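Local coordinates for putative type VI secretion protein (Escherichia coli, PDB 3U66) that forms the cytoplasmic domain of an inner-membrane protein that probably helps build the type VI secretion apparatus, and belongs to the DotU family shared with type IVb systems, at residues A69-S74 and D91-H96; E105-R110 and L134-Q139. All blocks are in the same frame, centred on the assembly; numbering follows the deposited sequence.

How the contacts relate
Contact 1 comes first along the chain: residues 69-74, on helix 57-76, meet residues 91-96, so that helix 93-98 starts against helix 57-76. It closes a connection that includes the short helix 87-90 and is partly unmodelled (80-84). That loop is complete before contact 2 opens. In contact 2, helix 103-115, which follows helix 93-98, meets residues 134-139 in the loop after helix 122-133, closing a second loop that is itself largely helical. The two are therefore in series, and neither encloses nor crosses the other. Their centres lie about 12 Å apart, and Glu73 joins them: its OE2 probably accepts hydrogen bonds from the backbone N of Thr137 and Gly138.

Contact 1: residues A69-S74 and D91-H96; sequences ALLDES and DPLQAH
Asp72 reaches from helix 57-76 over the first residues of helix 93-98, its carboxylate set against the turn from Pro92 to Gln94. CG lies anti to the carbonyl carbon (chi1 -76°), which carries the carboxylate toward that turn. Asp72 OD1 accepts from Leu93 N at 2.9 Å on its syn lone pair. Asp72 OD2 does the same for Gln94 N, also at 2.9 Å but along a more bent path (143°). Asp72 OD2 is gripped a second time, by Gln94 NE2 at 2.9 Å. This amide comes from above the carboxylate plane, with OD2 in the plane of the amide. Gln94 accepts the crowded chi1 position, near 55°, and then runs extended to bring NE2 back over Asp72. Three bonds thus hold a buried carboxylate at a helix start, where the helix dipole would probably favour its charged form. Replacing Asp72 by an alanine would remove all three acceptor bonds and would probably loosen the first turn of helix 93-98. Beside this polar centre, Leu71 and Leu93 cross obliquely, Leu71 CD2 touching Leu93 CD1 at 3.6 Å. Trp88 of helix 87-90 packs on Leu71, Asp72 and Leu93, while Leu71 meets helix 7-24 and both leucines reach helix 32-52. A side chain of helix 57-76 thus takes N-H groups of the first turn of helix 93-98, after Pro92 at its N-cap, joining both in the helical bundle.

Contact 2: residues E105-R110 and L134-Q139; sequences EELWER and LGFTGQ
The one hydrogen bond between residues 105-110 and 134-139 runs from the indole of Trp108 to a loop carbonyl: NE1 donates to Thr137 O at 2.7 Å, and the N-H path is nearly straight (162°). The oxygen lies close to the indole plane, at the ring edge, whereas NE1 stands above the plane of the carbonyl, 39° out of it. Trp108 has CG anti to the carbonyl carbon, which carries the indole toward the loop.

Apolar contact centres on Phe136. Its CG is anti to the backbone N (chi1 178°), sending the ring in toward helix 103-115. Over one face sits Leu107 CD2, a CH-pi contact at 3.7 Å from the centroid of the Phe136 ring and offset toward its rim. The opposite face carries the backbone N of Gly138, 3.8 Å above the Phe136 ring plane, so the loop doubles back across its own phenyl group. The five-membered ring of Trp108 meets the phenyl obliquely, with NE1 3.5 Å from Phe136 CE2. Leu132 of helix 122-133 and Val151 and Ile152 of helix 148-157 also pack on Trp108, and Tyr140 meets it edge-to-face.

Gln139 O is met by the backbone and side chain of Glu105: Glu105 CA makes a CA-H...O contact of 3.4 Å with Gln139 O, and CG lies alongside.

Two glycines shape the loop. Gly135 ends the preceding helix in a Schellman motif; at Gly138, with positive phi, a beta carbon would run into Phe136 CZ.

The chemistry is thus mixed: the indole N-H and the carbonyl of Thr137 satisfy one another, while Leu107 and Trp108 seat the phenyl group, holding an irregular, partly exposed loop against helix 103-115 without any salt bridge between the segments.

Contact 1: residues A69-S74 and D91-H96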
ATOM      1  N   ALA A  69      -0.980  -5.426  -0.218  1.00 49.33           N
ATOM      2  CA  ALA A  69      -1.701  -4.832   0.909  1.00 49.67           C
ATOM      3  C   ALA A  69      -2.561  -3.644   0.466  1.00 56.17           C
ATOM      4  O   ALA A  69      -3.672  -3.478   0.980  1.00 57.23           O
ATOM      5  CB  ALA A  69      -0.716  -4.392   1.976  1.00 50.29           C
ATOM      6  N   LEU A  70      -2.060  -2.838  -0.500  1.00 52.68           N
ATOM      7  CA  LEU A  70      -2.772  -1.680  -1.046  1.00 52.74           C
ATOM      8  C   LEU A  70      -3.991  -2.139  -1.866  1.00 58.05           C
ATOM      9  O   LEU A  70      -5.120  -1.713  -1.590  1.00 58.18           O
ATOM     10  CB  LEU A  70      -1.809  -0.758  -1.855  1.00 52.52           C
ATOM     11  CG  LEU A  70      -2.389   0.364  -2.746  1.00 56.14           C
ATOM     12  CD1 LEU A  70      -3.154   1.412  -1.939  1.00 55.91           C
ATOM     13  CD2 LEU A  70      -1.301   1.010  -3.571  1.00 57.21           C
ATOM     14  N   LEU A  71      -3.758  -3.035  -2.838  1.00 55.33           N
ATOM     15  CA  LEU A  71      -4.782  -3.605  -3.717  1.00 55.31           C
ATOM     16  C   LEU A  71      -5.851  -4.408  -2.959  1.00 60.66           C
ATOM     17  O   LEU A  71      -7.030  -4.226  -3.244  1.00 60.34           O
ATOM     18  CB  LEU A  71      -4.117  -4.450  -4.812  1.00 55.26           C
ATOM     19  CG  LEU A  71      -4.979  -4.999  -5.950  1.00 59.93           C
ATOM     20  CD1 LEU A  71      -5.906  -3.937  -6.552  1.00 60.21           C
ATOM     21  CD2 LEU A  71      -4.101  -5.571  -7.017  1.00 62.52           C
ATOM     22  N   ASP A  72      -5.452  -5.256  -1.981  1.00 58.82           N
ATOM     23  CA  ASP A  72      -6.384  -6.035  -1.148  1.00 59.34           C
ATOM     24  C   ASP A  72      -7.323  -5.119  -0.363  1.00 65.89           C
ATOM     25  O   ASP A  72      -8.529  -5.363  -0.354  1.00 65.69           O
ATOM     26  CB  ASP A  72      -5.634  -6.955  -0.166  1.00 60.73           C
ATOM     27  CG  ASP A  72      -5.015  -8.205  -0.761  1.00 65.62           C
ATOM     28  OD1 ASP A  72      -5.557  -8.723  -1.756  1.00 65.77           O
ATOM     29  OD2 ASP A  72      -4.026  -8.696  -0.196  1.00 68.87           O
ATOM     30  N   GLU A  73      -6.776  -4.065   0.280  1.00 64.05           N
ATOM     31  CA  GLU A  73      -7.547  -3.102   1.068  1.00 64.65           C
ATOM     32  C   GLU A  73      -8.558  -2.305   0.236  1.00 70.87           C
ATOM     33  O   GLU A  73      -9.684  -2.127   0.695  1.00 70.81           O
ATOM     34  CB  GLU A  73      -6.628  -2.163   1.860  1.00 65.73           C
ATOM     35  CG  GLU A  73      -7.335  -1.467   3.010  1.00 71.45           C
ATOM     36  CD  GLU A  73      -6.637  -0.217   3.491  1.00 81.61           C
ATOM     37  OE1 GLU A  73      -6.749   0.839   2.824  1.00 73.48           O
ATOM     38  OE2 GLU A  73      -5.962  -0.301   4.538  1.00 70.27           O
ATOM     39  N   SER A  74      -8.172  -1.843  -0.975  1.00 68.89           N
ATOM     40  CA  SER A  74      -9.062  -1.072  -1.859  1.00 69.49           C
ATOM     41  C   SER A  74     -10.220  -1.900  -2.438  1.00 76.17           C
ATOM     42  O   SER A  74     -11.250  -1.332  -2.813  1.00 76.95           O
ATOM     43  CB  SER A  74      -8.281  -0.350  -2.955  1.00 72.03           C
ATOM     44  OG  SER A  74      -7.150  -1.085  -3.391  1.00 80.85           O
ATOM     45  N   ASP A  91      -9.497 -15.732   0.066  1.00 78.72           N
ATOM     46  CA  ASP A  91      -8.030 -15.746  -0.046  1.00 77.10           C
ATOM     47  C   ASP A  91      -7.494 -14.485  -0.749  1.00 76.74           C
ATOM     48  O   ASP A  91      -7.519 -14.428  -1.982  1.00 75.78           O
ATOM     49  CB  ASP A  91      -7.530 -17.022  -0.759  1.00 78.98           C
ATOM     50  CG  ASP A  91      -7.891 -18.323  -0.070  1.00 90.95           C
ATOM     51  OD1 ASP A  91      -7.723 -18.410   1.172  1.00 91.85           O
ATOM     52  OD2 ASP A  91      -8.293 -19.275  -0.777  1.00 96.15           O
ATOM     53  N   PRO A  92      -7.032 -13.453   0.007  1.00 70.36           N
ATOM     54  CA  PRO A  92      -6.507 -12.237  -0.649  1.00 68.86           C
ATOM     55  C   PRO A  92      -5.078 -12.415  -1.171  1.00 69.69           C
ATOM     56  O   PRO A  92      -4.486 -13.481  -0.978  1.00 69.28           O
ATOM     57  CB  PRO A  92      -6.608 -11.175   0.443  1.00 70.68           C
ATOM     58  CG  PRO A  92      -6.520 -11.928   1.718  1.00 75.80           C
ATOM     59  CD  PRO A  92      -6.938 -13.352   1.478  1.00 71.58           C
ATOM     60  N   LEU A  93      -4.531 -11.381  -1.849  1.00 63.79           N
ATOM     61  CA  LEU A  93      -3.192 -11.401  -2.449  1.00 62.31           C
ATOM     62  C   LEU A  93      -2.079 -11.530  -1.427  1.00 65.07           C
ATOM     63  O   LEU A  93      -1.048 -12.124  -1.727  1.00 65.03           O
ATOM     64  CB  LEU A  93      -2.955 -10.179  -3.343  1.00 62.07           C
ATOM     65  CG  LEU A  93      -3.853 -10.029  -4.581  1.00 66.23           C
ATOM     66  CD1 LEU A  93      -3.741  -8.629  -5.144  1.00 65.90           C
ATOM     67  CD2 LEU A  93      -3.507 -11.058  -5.663  1.00 67.26           C
ATOM     68  N   GLN A  94      -2.288 -10.980  -0.224  1.00 60.62           N
ATOM     69  CA  GLN A  94      -1.334 -11.043   0.888  1.00 60.04           C
ATOM     70  C   GLN A  94      -1.207 -12.479   1.415  1.00 63.39           C
ATOM     71  O   GLN A  94      -0.164 -12.848   1.952  1.00 62.57           O
ATOM     72  CB  GLN A  94      -1.733 -10.068   2.014  1.00 61.01           C
ATOM     73  CG  GLN A  94      -3.155 -10.259   2.547  1.00 72.58           C
ATOM     74  CD  GLN A  94      -3.627  -9.083   3.350  1.00 86.53           C
ATOM     75  OE1 GLN A  94      -3.556  -9.076   4.580  1.00 79.32           O
ATOM     76  NE2 GLN A  94      -4.125  -8.064   2.673  1.00 78.44           N
ATOM     77  N   ALA A  95      -2.283 -13.273   1.271  1.00 59.93           N
ATOM     78  CA  ALA A  95      -2.329 -14.670   1.701  1.00 59.08           C
ATOM     79  C   ALA A  95      -1.810 -15.562   0.591  1.00 60.89           C
ATOM     80  O   ALA A  95      -1.085 -16.515   0.876  1.00 60.74           O
ATOM     81  CB  ALA A  95      -3.751 -15.057   2.080  1.00 59.56           C
ATOM     82  N   HIS A  96      -2.151 -15.231  -0.672  1.00 55.88           N
ATOM     83  CA  HIS A  96      -1.759 -15.973  -1.867  1.00 55.33           C
ATOM     84  C   HIS A  96      -0.265 -15.871  -2.156  1.00 58.42           C
ATOM     85  O   HIS A  96       0.381 -16.889  -2.394  1.00 57.41           O
ATOM     86  CB  HIS A  96      -2.602 -15.539  -3.080  1.00 56.53           C
ATOM     87  CG  HIS A  96      -2.228 -16.223  -4.365  1.00 60.45           C
ATOM     88  ND1 HIS A  96      -2.452 -17.579  -4.564  1.00 62.20           N
ATOM     89  CD2 HIS A  96      -1.649 -15.710  -5.476  1.00 62.20           C
ATOM     90  CE1 HIS A  96      -1.984 -17.843  -5.774  1.00 61.47           C
ATOM     91  NE2 HIS A  96      -1.496 -16.748  -6.362  1.00 61.84           N
TER

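Contact 2: residues E105-R110 and L134-Q139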
ATOM      1  N   GLU A 105      -1.787  -4.478   9.446  1.00 58.80           N
ATOM      2  CA  GLU A 105      -1.032  -4.233  10.672  1.00 58.63           C
ATOM      3  C   GLU A 105       0.483  -4.279  10.428  1.00 62.45           C
ATOM      4  O   GLU A 105       1.183  -3.320  10.780  1.00 62.45           O
ATOM      5  CB  GLU A 105      -1.435  -5.260  11.750  1.00 60.07           C
ATOM      6  CG  GLU A 105      -1.144  -4.829  13.177  1.00 72.04           C
ATOM      7  CD  GLU A 105      -1.561  -5.824  14.241  1.00 93.33           C
ATOM      8  OE1 GLU A 105      -2.747  -6.227  14.251  1.00 86.89           O
ATOM      9  OE2 GLU A 105      -0.712  -6.173  15.093  1.00 91.34           O
ATOM     10  N   GLU A 106       0.994  -5.390   9.847  1.00 57.95           N
ATOM     11  CA  GLU A 106       2.435  -5.545   9.665  1.00 57.63           C
ATOM     12  C   GLU A 106       3.121  -4.699   8.594  1.00 60.55           C
ATOM     13  O   GLU A 106       4.349  -4.586   8.639  1.00 60.49           O
ATOM     14  CB  GLU A 106       2.932  -7.004   9.750  1.00 59.30           C
ATOM     15  CG  GLU A 106       2.340  -7.970   8.746  1.00 72.81           C
ATOM     16  N   LEU A 107       2.358  -4.042   7.682  1.00 56.01           N
ATOM     17  CA  LEU A 107       2.965  -3.130   6.700  1.00 55.09           C
ATOM     18  C   LEU A 107       3.421  -1.838   7.404  1.00 59.18           C
ATOM     19  O   LEU A 107       4.463  -1.290   7.059  1.00 59.07           O
ATOM     20  CB  LEU A 107       2.043  -2.840   5.502  1.00 55.00           C
ATOM     21  CG  LEU A 107       2.539  -1.845   4.432  1.00 59.45           C
ATOM     22  CD1 LEU A 107       3.825  -2.334   3.738  1.00 59.73           C
ATOM     23  CD2 LEU A 107       1.458  -1.572   3.419  1.00 60.80           C
ATOM     24  N   TRP A 108       2.656  -1.384   8.415  1.00 55.79           N
ATOM     25  CA  TRP A 108       2.997  -0.235   9.253  1.00 55.12           C
ATOM     26  C   TRP A 108       4.249  -0.546  10.063  1.00 60.97           C
ATOM     27  O   TRP A 108       5.111   0.312  10.205  1.00 60.75           O
ATOM     28  CB  TRP A 108       1.828   0.142  10.181  1.00 52.88           C
ATOM     29  CG  TRP A 108       0.816   1.009   9.507  1.00 53.18           C
ATOM     30  CD1 TRP A 108      -0.453   0.660   9.151  1.00 55.84           C
ATOM     31  CD2 TRP A 108       1.024   2.330   8.988  1.00 52.76           C
ATOM     32  NE1 TRP A 108      -1.063   1.697   8.483  1.00 54.74           N
ATOM     33  CE2 TRP A 108      -0.172   2.732   8.362  1.00 56.33           C
ATOM     34  CE3 TRP A 108       2.116   3.213   8.991  1.00 54.20           C
ATOM     35  CZ2 TRP A 108      -0.312   3.972   7.734  1.00 55.65           C
ATOM     36  CZ3 TRP A 108       1.964   4.458   8.402  1.00 55.59           C
ATOM     37  CH2 TRP A 108       0.759   4.832   7.794  1.00 56.27           C
ATOM     38  N   GLU A 109       4.350  -1.789  10.564  1.00 59.66           N
ATOM     39  CA  GLU A 109       5.477  -2.328  11.329  1.00 60.62           C
ATOM     40  C   GLU A 109       6.712  -2.335  10.400  1.00 65.83           C
ATOM     41  O   GLU A 109       7.809  -1.964  10.829  1.00 66.00           O
ATOM     42  CB  GLU A 109       5.127  -3.762  11.777  1.00 62.17           C
ATOM     43  CG  GLU A 109       5.904  -4.293  12.967  1.00 75.75           C
ATOM     44  CD  GLU A 109       5.534  -5.699  13.414  1.00100.61           C
ATOM     45  OE1 GLU A 109       4.697  -6.350  12.745  1.00 88.23           O
ATOM     46  OE2 GLU A 109       6.091  -6.151  14.442  1.00 98.49           O
ATOM     47  N   ARG A 110       6.492  -2.679   9.117  1.00 62.22           N
ATOM     48  CA  ARG A 110       7.486  -2.749   8.059  1.00 62.00           C
ATOM     49  C   ARG A 110       7.971  -1.368   7.622  1.00 65.68           C
ATOM     50  O   ARG A 110       9.136  -1.231   7.276  1.00 65.57           O
ATOM     51  CB  ARG A 110       6.917  -3.544   6.873  1.00 62.32           C
ATOM     52  CG  ARG A 110       7.883  -3.801   5.736  1.00 75.27           C
ATOM     53  CD  ARG A 110       8.634  -5.117   5.819  1.00 90.07           C
ATOM     54  NE  ARG A 110       7.728  -6.271   5.829  1.00103.50           N
ATOM     55  CZ  ARG A 110       7.520  -7.115   4.817  1.00116.21           C
ATOM     56  NH1 ARG A 110       8.173  -6.954   3.677  1.00101.96           N
ATOM     57  NH2 ARG A 110       6.678  -8.119   4.947  1.00102.69           N
ATOM     58  N   LEU A 134      -2.254   6.522  -2.342  1.00 57.66           N
ATOM     59  CA  LEU A 134      -3.403   5.908  -3.023  1.00 57.74           C
ATOM     60  C   LEU A 134      -4.559   5.492  -2.106  1.00 60.96           C
ATOM     61  O   LEU A 134      -5.611   5.069  -2.593  1.00 59.88           O
ATOM     62  CB  LEU A 134      -2.988   4.786  -4.002  1.00 57.80           C
ATOM     63  CG  LEU A 134      -1.904   5.119  -5.049  1.00 62.62           C
ATOM     64  CD1 LEU A 134      -1.690   3.963  -5.966  1.00 63.47           C
ATOM     65  CD2 LEU A 134      -2.244   6.345  -5.866  1.00 64.00           C
ATOM     66  N   GLY A 135      -4.365   5.637  -0.798  1.00 57.78           N
ATOM     67  CA  GLY A 135      -5.407   5.361   0.177  1.00 58.06           C
ATOM     68  C   GLY A 135      -5.175   4.278   1.205  1.00 63.23           C
ATOM     69  O   GLY A 135      -6.122   3.939   1.924  1.00 63.80           O
ATOM     70  N   PHE A 136      -3.939   3.728   1.312  1.00 58.98           N
ATOM     71  CA  PHE A 136      -3.702   2.687   2.319  1.00 58.10           C
ATOM     72  C   PHE A 136      -3.801   3.250   3.723  1.00 63.23           C
ATOM     73  O   PHE A 136      -3.119   4.214   4.056  1.00 63.41           O
ATOM     74  CB  PHE A 136      -2.377   1.936   2.124  1.00 59.10           C
ATOM     75  CG  PHE A 136      -2.108   0.899   3.194  1.00 59.69           C
ATOM     76  CD1 PHE A 136      -2.644  -0.379   3.098  1.00 61.49           C
ATOM     77  CD2 PHE A 136      -1.335   1.208   4.310  1.00 61.32           C
ATOM     78  CE1 PHE A 136      -2.401  -1.333   4.087  1.00 62.12           C
ATOM     79  CE2 PHE A 136      -1.099   0.256   5.306  1.00 63.57           C
ATOM     80  CZ  PHE A 136      -1.632  -1.009   5.186  1.00 61.55           C
ATOM     81  N   THR A 137      -4.652   2.633   4.538  1.00 60.64           N
ATOM     82  CA  THR A 137      -4.892   3.005   5.923  1.00 60.47           C
ATOM     83  C   THR A 137      -4.384   1.904   6.846  1.00 64.86           C
ATOM     84  O   THR A 137      -3.652   2.191   7.789  1.00 65.21           O
ATOM     85  CB  THR A 137      -6.382   3.326   6.119  1.00 69.75           C
ATOM     86  OG1 THR A 137      -6.737   4.397   5.244  1.00 70.48           O
ATOM     87  CG2 THR A 137      -6.723   3.697   7.557  1.00 70.00           C
ATOM     88  N   GLY A 138      -4.791   0.668   6.578  1.00 62.07           N
ATOM     89  CA  GLY A 138      -4.451  -0.490   7.390  1.00 62.62           C
ATOM     90  C   GLY A 138      -5.040  -0.412   8.784  1.00 69.05           C
ATOM     91  O   GLY A 138      -6.090   0.206   8.989  1.00 69.80           O
ATOM     92  N   GLN A 139      -4.371  -1.058   9.744  1.00 66.18           N
ATOM     93  CA  GLN A 139      -4.740  -1.050  11.154  1.00 66.70           C
ATOM     94  C   GLN A 139      -3.451  -0.807  11.939  1.00 71.80           C
ATOM     95  O   GLN A 139      -2.723  -1.747  12.268  1.00 70.77           O
ATOM     96  CB  GLN A 139      -5.426  -2.359  11.592  1.00 68.40           C
ATOM     97  CG  GLN A 139      -6.709  -2.726  10.838  1.00 88.39           C
ATOM     98  CD  GLN A 139      -6.441  -3.660   9.677  1.00112.77           C
ATOM     99  OE1 GLN A 139      -5.730  -4.670   9.796  1.00109.38           O
ATOM    100  NE2 GLN A 139      -7.030  -3.360   8.526  1.00104.56           N
TER